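Local coordinates for protein 1-deoxy-D-xylulose 5-phosphate reductoisomerase (Zymomonas mobilis, PDB 1R0K) that catalyses the NADPH-dependent rearrangement and reduction of 1-deoxy-D-xylulose 5-phosphate to 2-C-methyl-D-erythritol 4-phosphate, a step of isoprenoid biosynthesis that requires a divalent metal ion, at residues A105-T110 / K125-S130; L134-V139 / T144-V149; R321-N326 / F369-E374. All coordinates share one frame; numbering follows the deposited sequence.

Contact 1 is the hub: its centre lies about 11 Å from that of contact 2 and about 12 Å from that of contact 3, whereas contacts 2 and 3 do not touch, their nearest atoms being about 8 Å apart. L107 of contact 1 touches both neighbours, M135 of contact 2 and F369 of contact 3. S130 adds to the junction with contact 3, its backbone O lying 3.7 Å from A323 CB. Contact 1 also carries K125 and E126, predicted to bind substrate and NADPH respectively, and the side chain of N326 in contact 3 comes within about 4 Å of that of E126.

Contact 1 (A105-T110 / K125-S130)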
loop_
_atom_site.group_PDB
_atom_site.type_symbol
_atom_site.label_atom_id
_atom_site.label_comp_id
_atom_site.label_asym_id
_atom_site.label_seq_id
_atom_site.Cartn_x
_atom_site.Cartn_y
_atom_site.Cartn_z
ATOM N N ALA B 105 14.297 -25.421 -17.557
ATOM C CA ALA B 105 15.411 -26.098 -16.901
ATOM C C ALA B 105 15.402 -25.882 -15.390
ATOM O O ALA B 105 16.132 -26.543 -14.656
ATOM C CB ALA B 105 16.730 -25.620 -17.489
ATOM N N GLY B 106 14.571 -24.958 -14.927
ATOM C CA GLY B 106 14.507 -24.691 -13.504
ATOM C C GLY B 106 13.293 -25.306 -12.835
ATOM O O GLY B 106 13.191 -25.290 -11.609
ATOM N N LEU B 107 12.381 -25.859 -13.632
ATOM C CA LEU B 107 11.158 -26.460 -13.095
ATOM C C LEU B 107 11.376 -27.572 -12.065
ATOM O O LEU B 107 10.788 -27.549 -10.979
ATOM C CB LEU B 107 10.286 -26.993 -14.239
ATOM C CG LEU B 107 9.653 -25.959 -15.179
ATOM C CD1 LEU B 107 8.858 -26.677 -16.258
ATOM C CD2 LEU B 107 8.747 -25.015 -14.392
ATOM N N LYS B 108 12.211 -28.547 -12.411
ATOM C CA LYS B 108 12.488 -29.679 -11.531
ATOM C C LYS B 108 13.013 -29.298 -10.153
ATOM O O LYS B 108 12.515 -29.786 -9.139
ATOM C CB LYS B 108 13.482 -30.629 -12.197
ATOM C CG LYS B 108 12.870 -31.556 -13.226
ATOM C CD LYS B 108 11.997 -32.590 -12.554
ATOM C CE LYS B 108 11.512 -33.633 -13.547
ATOM N NZ LYS B 108 10.713 -34.692 -12.865
ATOM N N ALA B 109 14.022 -28.435 -10.111
ATOM C CA ALA B 109 14.599 -28.013 -8.839
ATOM C C ALA B 109 13.605 -27.161 -8.061
ATOM O O ALA B 109 13.506 -27.268 -6.837
ATOM C CB ALA B 109 15.888 -27.223 -9.079
ATOM N N THR B 110 12.876 -26.311 -8.776
ATOM C CA THR B 110 11.892 -25.438 -8.145
ATOM C C THR B 110 10.813 -26.277 -7.471
ATOM O O THR B 110 10.470 -26.049 -6.311
ATOM C CB THR B 110 11.257 -24.489 -9.187
ATOM O OG1 THR B 110 12.277 -23.647 -9.741
ATOM C CG2 THR B 110 10.191 -23.616 -8.550
ATOM N N LYS B 125 9.870 -18.023 -13.910
ATOM C CA LYS B 125 8.553 -17.758 -14.489
ATOM C C LYS B 125 7.800 -18.974 -15.039
ATOM O O LYS B 125 6.574 -19.040 -14.945
ATOM C CB LYS B 125 8.681 -16.703 -15.590
ATOM C CG LYS B 125 9.257 -15.378 -15.110
ATOM C CD LYS B 125 9.436 -14.404 -16.269
ATOM C CE LYS B 125 9.943 -13.055 -15.789
ATOM N NZ LYS B 125 11.309 -13.156 -15.212
ATOM N N GLU B 126 8.521 -19.926 -15.622
ATOM C CA GLU B 126 7.875 -21.111 -16.181
ATOM C C GLU B 126 7.076 -21.868 -15.123
ATOM O O GLU B 126 6.050 -22.486 -15.426
ATOM C CB GLU B 126 8.912 -22.053 -16.802
ATOM C CG GLU B 126 9.514 -21.585 -18.128
ATOM C CD GLU B 126 10.394 -20.356 -17.988
ATOM O OE1 GLU B 126 10.922 -20.113 -16.878
ATOM O OE2 GLU B 126 10.576 -19.642 -19.000
ATOM N N SER B 127 7.547 -21.812 -13.882
ATOM C CA SER B 127 6.878 -22.496 -12.787
ATOM C C SER B 127 5.387 -22.186 -12.721
ATOM O O SER B 127 4.573 -23.091 -12.537
ATOM C CB SER B 127 7.537 -22.133 -11.454
ATOM O OG SER B 127 8.849 -22.656 -11.384
ATOM N N LEU B 128 5.018 -20.918 -12.876
ATOM C CA LEU B 128 3.606 -20.552 -12.806
ATOM C C LEU B 128 2.968 -20.319 -14.170
ATOM O O LEU B 128 1.761 -20.482 -14.338
ATOM C CB LEU B 128 3.426 -19.320 -11.919
ATOM C CG LEU B 128 3.929 -19.530 -10.488
ATOM C CD1 LEU B 128 3.644 -18.287 -9.657
ATOM C CD2 LEU B 128 3.256 -20.751 -9.879
ATOM N N VAL B 129 3.776 -19.941 -15.150
ATOM C CA VAL B 129 3.250 -19.713 -16.486
ATOM C C VAL B 129 2.909 -21.041 -17.149
ATOM O O VAL B 129 1.813 -21.224 -17.675
ATOM C CB VAL B 129 4.274 -18.980 -17.376
ATOM C CG1 VAL B 129 3.787 -18.960 -18.826
ATOM C CG2 VAL B 129 4.477 -17.563 -16.874
ATOM N N SER B 130 3.850 -21.974 -17.105
ATOM C CA SER B 130 3.653 -23.265 -17.748
ATOM C C SER B 130 3.142 -24.375 -16.835
ATOM O O SER B 130 2.386 -25.240 -17.277
ATOM C CB SER B 130 4.961 -23.698 -18.407
ATOM O OG SER B 130 5.427 -22.686 -19.290
#
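T110, which packs on S127, grips the backbone oxygen of G106 twice. T110 OG1 reaches G106 O at 2.7 Å and T110 N reaches the same atom at 3.0 Å, so one carbonyl one turn back takes both the helical bond and the hydroxyl. The hydroxyl approaches from above the carbonyl plane, 42° out of it. The first torsion explains this: at -62° OG1 lies beside the backbone N and turns back along the helix, while the methyl is left to face the second segment. There T110 CG2 sits 3.3 Å from S127 OG. S127 OG is not bonded to T110; it hydrogen-bonds N124 OD1, three residues earlier in the chain, and N124 is predicted to bind NADPH.

The larger part of the packing comes from L107. One branch does the touching: L107 CD2 stands over the flat face of the peptide joining E126 to S127, 3.6 Å from E126 C and 3.5 Å from S127 N. It also meets the start of the glutamate side chain, with L107 CD2 3.8 Å from E126 CB. E126 then bends at its second torsion (68°), and its OE1 accepts a weak hydrogen bond from G103 N. This apolar branch thus backs the piece of chain that carries K125 and E126, predicted ligands of substrate and NADPH.

L122 of strand 119-122 touches both T110 and S127, putting the pair on the Rossmann-type sheet. M135 of helix 132-142 meets L107 and S127, V368 and F369 of helix 365-385 cover L107 as well, and helix 216-229 packs against K125, L128 and V129.

Contact 2 (L134-V139 / T144-V149); sequences LMIDAV and TTLLPV
V139 and T144 face each other where helix 132-142 turns into strand 145-148, at the end of a beta-alpha-beta crossover that starts from strand 119-122. T144 N donates to V139 O at 3.1 Å, lying in the carbonyl plane on a lone pair, and the N-H points at the oxygen with an angle of 149°. This 6→1 bond, reaching the carbonyl five places earlier, is one of the two that define a Schellman motif, and it is consistent with such a helix end here. Water 1 closes the same corner: it donates to T144 O at 2.7 Å and, weakly, to V139 O.

V139 works with both methyls. Its CG1 is anti to the backbone N (chi1 166°), which carries it to 3.4 Å from T144 O, while CG2 turns to the strand and meets L146 CD2 at 4.1 Å. The valine and leucine side chains cross at about a right angle. This strand is the last of the parallel seven-stranded sheet of the Rossmann-type NADPH-binding domain; T145 and L147 bond through their backbones to strand 119-122, while L146 projects from the face on which the helix lies.

L146 CD2 also meets I136 CD1, at 4.2 Å. The isoleucine CB starts off away from the strand, and the bends at chi1 and chi2 bring its CD1 round to the leucine. T144 turns its CB to the helix, and its hydroxyl finds its partner on another one: T144 OG1 hydrogen-bonds I114 O of helix 107-115. I114 also touches M135, A138 and V139 of helix 132-142.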
loop_
_atom_site.group_PDB
_atom_site.type_symbol
_atom_site.label_atom_id
_atom_site.label_comp_id
_atom_site.label_asym_id
_atom_site.label_seq_id
_atom_site.Cartn_x
_atom_site.Cartn_y
_atom_site.Cartn_z
ATOM N N LEU B 134 0.147 -27.294 -11.192
ATOM C CA LEU B 134 0.946 -28.283 -10.482
ATOM C C LEU B 134 1.731 -27.675 -9.327
ATOM O O LEU B 134 1.787 -28.244 -8.237
ATOM C CB LEU B 134 1.923 -28.953 -11.446
ATOM C CG LEU B 134 1.291 -29.717 -12.606
ATOM C CD1 LEU B 134 2.391 -30.224 -13.528
ATOM C CD2 LEU B 134 0.457 -30.868 -12.075
ATOM N N MET B 135 2.344 -26.521 -9.573
ATOM C CA MET B 135 3.133 -25.846 -8.551
ATOM C C MET B 135 2.274 -25.419 -7.368
ATOM O O MET B 135 2.631 -25.659 -6.219
ATOM C CB MET B 135 3.837 -24.627 -9.148
ATOM C CG MET B 135 4.908 -24.979 -10.171
ATOM S SD MET B 135 6.326 -25.849 -9.447
ATOM C CE MET B 135 7.357 -26.117 -10.916
ATOM N N ILE B 136 1.140 -24.785 -7.645
ATOM C CA ILE B 136 0.261 -24.349 -6.570
ATOM C C ILE B 136 -0.279 -25.567 -5.820
ATOM O O ILE B 136 -0.490 -25.513 -4.612
ATOM C CB ILE B 136 -0.908 -23.498 -7.109
ATOM C CG1 ILE B 136 -0.360 -22.234 -7.779
ATOM C CG2 ILE B 136 -1.853 -23.122 -5.968
ATOM C CD1 ILE B 136 0.550 -21.403 -6.885
ATOM N N ASP B 137 -0.501 -26.667 -6.535
ATOM C CA ASP B 137 -0.982 -27.885 -5.888
ATOM C C ASP B 137 0.099 -28.406 -4.935
ATOM O O ASP B 137 -0.198 -28.863 -3.829
ATOM C CB ASP B 137 -1.306 -28.967 -6.922
ATOM C CG ASP B 137 -2.641 -28.749 -7.602
ATOM O OD1 ASP B 137 -3.473 -27.994 -7.064
ATOM O OD2 ASP B 137 -2.866 -29.351 -8.672
ATOM N N ALA B 138 1.354 -28.345 -5.371
ATOM C CA ALA B 138 2.465 -28.806 -4.541
ATOM C C ALA B 138 2.552 -27.956 -3.277
ATOM O O ALA B 138 2.787 -28.473 -2.189
ATOM C CB ALA B 138 3.776 -28.728 -5.322
ATOM N N VAL B 139 2.357 -26.652 -3.431
ATOM C CA VAL B 139 2.406 -25.727 -2.304
ATOM C C VAL B 139 1.342 -26.091 -1.270
ATOM O O VAL B 139 1.625 -26.180 -0.073
ATOM C CB VAL B 139 2.204 -24.262 -2.792
ATOM C CG1 VAL B 139 1.923 -23.338 -1.622
ATOM C CG2 VAL B 139 3.451 -23.792 -3.535
ATOM N N THR B 144 3.904 -25.227 1.879
ATOM C CA THR B 144 5.015 -24.376 1.493
ATOM C C THR B 144 4.663 -22.895 1.563
ATOM O O THR B 144 3.536 -22.493 1.269
ATOM C CB THR B 144 5.446 -24.681 0.046
ATOM O OG1 THR B 144 5.624 -26.091 -0.107
ATOM C CG2 THR B 144 6.750 -23.964 -0.299
ATOM N N THR B 145 5.636 -22.082 1.959
ATOM C CA THR B 145 5.436 -20.646 1.993
ATOM C C THR B 145 6.014 -20.159 0.671
ATOM O O THR B 145 7.233 -20.156 0.486
ATOM C CB THR B 145 6.198 -19.981 3.145
ATOM O OG1 THR B 145 5.673 -20.449 4.393
ATOM C CG2 THR B 145 6.047 -18.461 3.071
ATOM N N LEU B 146 5.141 -19.767 -0.253
ATOM C CA LEU B 146 5.586 -19.299 -1.565
ATOM C C LEU B 146 5.569 -17.771 -1.643
ATOM O O LEU B 146 4.519 -17.145 -1.480
ATOM C CB LEU B 146 4.684 -19.885 -2.656
ATOM C CG LEU B 146 5.137 -19.627 -4.088
ATOM C CD1 LEU B 146 6.402 -20.423 -4.362
ATOM C CD2 LEU B 146 4.027 -20.023 -5.057
ATOM N N LEU B 147 6.731 -17.174 -1.894
ATOM C CA LEU B 147 6.834 -15.724 -1.975
ATOM C C LEU B 147 7.325 -15.304 -3.357
ATOM O O LEU B 147 8.443 -15.628 -3.749
ATOM C CB LEU B 147 7.796 -15.216 -0.897
ATOM C CG LEU B 147 7.472 -15.701 0.522
ATOM C CD1 LEU B 147 8.639 -15.398 1.465
ATOM C CD2 LEU B 147 6.183 -15.038 1.007
ATOM N N PRO B 148 6.484 -14.580 -4.116
ATOM C CA PRO B 148 6.843 -14.121 -5.465
ATOM C C PRO B 148 7.913 -13.034 -5.420
ATOM O O PRO B 148 7.802 -12.075 -4.656
ATOM C CB PRO B 148 5.518 -13.617 -6.019
ATOM C CG PRO B 148 4.841 -13.058 -4.776
ATOM C CD PRO B 148 5.133 -14.123 -3.738
ATOM N N VAL B 149 8.929 -13.185 -6.263
ATOM C CA VAL B 149 10.053 -12.256 -6.307
ATOM C C VAL B 149 9.948 -11.087 -7.286
ATOM O O VAL B 149 10.391 -9.978 -6.981
ATOM C CB VAL B 149 11.356 -13.028 -6.605
ATOM C CG1 VAL B 149 12.517 -12.059 -6.824
ATOM C CG2 VAL B 149 11.663 -13.970 -5.448
HETATM O O HOH W 1 0.994 -23.343 1.734
#

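Contact 3 (R321-N326 / F369-E374); sequences RPAVMN and FAIDNE
From CB, the I371 side chain divides into two branches, and one of them makes the contact with 321-326. CG2 lies anti to the backbone N, the first torsion of -67° leaving CG1 beside that N instead, and this places the methyl between two residues of the facing helix. I371 CG2 is 3.7 Å from V324 CG2 and 4.0 Å from A323 CB. The valine and isoleucine side chains cross at about a right angle, touching methyl to methyl. The other branch continues through CG1, extended at chi2, to CD1, which stays 5.2 Å from A323 CB; I371 as a whole is also touched by A320 and P362 from loops.

Next to this apolar spot, a water bridges the polar groups. Water 2 donates to A323 O at 2.8 Å and to D372 OD1 at 2.7 Å, and accepts from N326 ND2 at 3.2 Å. The amide and carboxylate, with N326 ND2 4.3 Å from D372 OD1, are therefore linked through the water. The other carboxylate oxygen, D372 OD2, forms a salt bridge with R376 NE one turn on, so the carboxylate is held at both oxygens.

With small A323 at the interface, the axes of the two short segments approach to 8.6 Å and cross at -41°, their directions roughly alike. V324 and M325 pack on helix 345-356 as well. Helices 321-337, 345-356 and 365-385 belong to the helical C-terminal domain, described as a four-helix bundle in the DXR family.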
loop_
_atom_site.group_PDB
_atom_site.type_symbol
_atom_site.label_atom_id
_atom_site.label_comp_id
_atom_site.label_asym_id
_atom_site.label_seq_id
_atom_site.Cartn_x
_atom_site.Cartn_y
_atom_site.Cartn_z
ATOM N N ARG B 321 -3.054 -24.489 -22.148
ATOM C CA ARG B 321 -2.971 -23.273 -22.959
ATOM C C ARG B 321 -1.813 -22.339 -22.602
ATOM O O ARG B 321 -1.038 -21.944 -23.472
ATOM C CB ARG B 321 -4.294 -22.501 -22.903
ATOM C CG ARG B 321 -5.227 -22.762 -24.085
ATOM C CD ARG B 321 -5.706 -24.207 -24.142
ATOM N NE ARG B 321 -6.770 -24.387 -25.131
ATOM C CZ ARG B 321 -7.456 -25.516 -25.298
ATOM N NH1 ARG B 321 -7.193 -26.577 -24.544
ATOM N NH2 ARG B 321 -8.416 -25.587 -26.214
ATOM N N PRO B 322 -1.683 -21.963 -21.322
ATOM C CA PRO B 322 -0.581 -21.070 -20.946
ATOM C C PRO B 322 0.792 -21.631 -21.331
ATOM O O PRO B 322 1.646 -20.905 -21.830
ATOM C CB PRO B 322 -0.761 -20.930 -19.438
ATOM C CG PRO B 322 -2.266 -21.004 -19.287
ATOM C CD PRO B 322 -2.598 -22.174 -20.185
ATOM N N ALA B 323 1.003 -22.925 -21.104
ATOM C CA ALA B 323 2.279 -23.538 -21.452
ATOM C C ALA B 323 2.485 -23.477 -22.964
ATOM O O ALA B 323 3.589 -23.198 -23.442
ATOM C CB ALA B 323 2.319 -24.995 -20.970
ATOM N N VAL B 324 1.423 -23.741 -23.716
ATOM C CA VAL B 324 1.503 -23.714 -25.175
ATOM C C VAL B 324 1.819 -22.308 -25.645
ATOM O O VAL B 324 2.656 -22.112 -26.521
ATOM C CB VAL B 324 0.174 -24.179 -25.822
ATOM C CG1 VAL B 324 0.226 -23.990 -27.331
ATOM C CG2 VAL B 324 -0.081 -25.640 -25.481
ATOM N N MET B 325 1.149 -21.324 -25.055
ATOM C CA MET B 325 1.381 -19.932 -25.428
ATOM C C MET B 325 2.832 -19.537 -25.179
ATOM O O MET B 325 3.468 -18.913 -26.030
ATOM C CB MET B 325 0.467 -19.008 -24.627
ATOM C CG MET B 325 0.614 -17.541 -24.990
ATOM S SD MET B 325 -0.338 -16.484 -23.888
ATOM C CE MET B 325 0.805 -16.327 -22.530
ATOM N N ASN B 326 3.349 -19.903 -24.009
ATOM C CA ASN B 326 4.725 -19.572 -23.652
ATOM C C ASN B 326 5.729 -20.203 -24.608
ATOM O O ASN B 326 6.639 -19.529 -25.094
ATOM C CB ASN B 326 5.038 -20.030 -22.228
ATOM C CG ASN B 326 6.461 -19.713 -21.825
ATOM O OD1 ASN B 326 6.830 -18.546 -21.680
ATOM N ND2 ASN B 326 7.275 -20.753 -21.650
ATOM N N PHE B 369 6.894 -30.601 -19.908
ATOM C CA PHE B 369 8.026 -30.643 -20.823
ATOM C C PHE B 369 7.578 -31.125 -22.199
ATOM O O PHE B 369 7.999 -30.588 -23.223
ATOM C CB PHE B 369 9.101 -31.583 -20.287
ATOM C CG PHE B 369 9.757 -31.095 -19.033
ATOM C CD1 PHE B 369 9.982 -31.961 -17.970
ATOM C CD2 PHE B 369 10.169 -29.772 -18.919
ATOM C CE1 PHE B 369 10.610 -31.516 -16.812
ATOM C CE2 PHE B 369 10.796 -29.319 -17.767
ATOM C CZ PHE B 369 11.017 -30.194 -16.712
ATOM N N ALA B 370 6.723 -32.143 -22.219
ATOM C CA ALA B 370 6.232 -32.685 -23.482
ATOM C C ALA B 370 5.415 -31.630 -24.226
ATOM O O ALA B 370 5.548 -31.465 -25.437
ATOM C CB ALA B 370 5.385 -33.933 -23.226
ATOM N N ILE B 371 4.566 -30.921 -23.496
ATOM C CA ILE B 371 3.739 -29.879 -24.088
ATOM C C ILE B 371 4.621 -28.757 -24.621
ATOM O O ILE B 371 4.403 -28.259 -25.716
ATOM C CB ILE B 371 2.767 -29.301 -23.050
ATOM C CG1 ILE B 371 1.756 -30.374 -22.657
ATOM C CG2 ILE B 371 2.076 -28.057 -23.603
ATOM C CD1 ILE B 371 0.854 -29.974 -21.525
ATOM N N ASP B 372 5.626 -28.369 -23.843
ATOM C CA ASP B 372 6.533 -27.305 -24.263
ATOM C C ASP B 372 7.231 -27.723 -25.553
ATOM O O ASP B 372 7.304 -26.953 -26.512
ATOM C CB ASP B 372 7.585 -27.039 -23.188
ATOM C CG ASP B 372 8.438 -25.819 -23.495
ATOM O OD1 ASP B 372 7.984 -24.689 -23.219
ATOM O OD2 ASP B 372 9.560 -25.986 -24.019
ATOM N N ASN B 373 7.736 -28.954 -25.563
ATOM C CA ASN B 373 8.442 -29.500 -26.719
ATOM C C ASN B 373 7.574 -29.513 -27.967
ATOM O O ASN B 373 7.979 -29.029 -29.022
ATOM C CB ASN B 373 8.910 -30.928 -26.422
ATOM C CG ASN B 373 9.414 -31.647 -27.665
ATOM O OD1 ASN B 373 10.410 -31.248 -28.264
ATOM N ND2 ASN B 373 8.718 -32.713 -28.062
ATOM N N GLU B 374 6.379 -30.078 -27.838
ATOM C CA GLU B 374 5.458 -30.174 -28.960
ATOM C C GLU B 374 5.007 -28.796 -29.447
ATOM O O GLU B 374 4.968 -28.546 -30.652
ATOM C CB GLU B 374 4.243 -31.016 -28.564
ATOM C CG GLU B 374 3.372 -31.471 -29.727
ATOM C CD GLU B 374 4.146 -32.253 -30.778
ATOM O OE1 GLU B 374 5.068 -33.011 -30.408
ATOM O OE2 GLU B 374 3.823 -32.119 -31.977
HETATM O O HOH W 2 5.911 -23.593 -21.970
#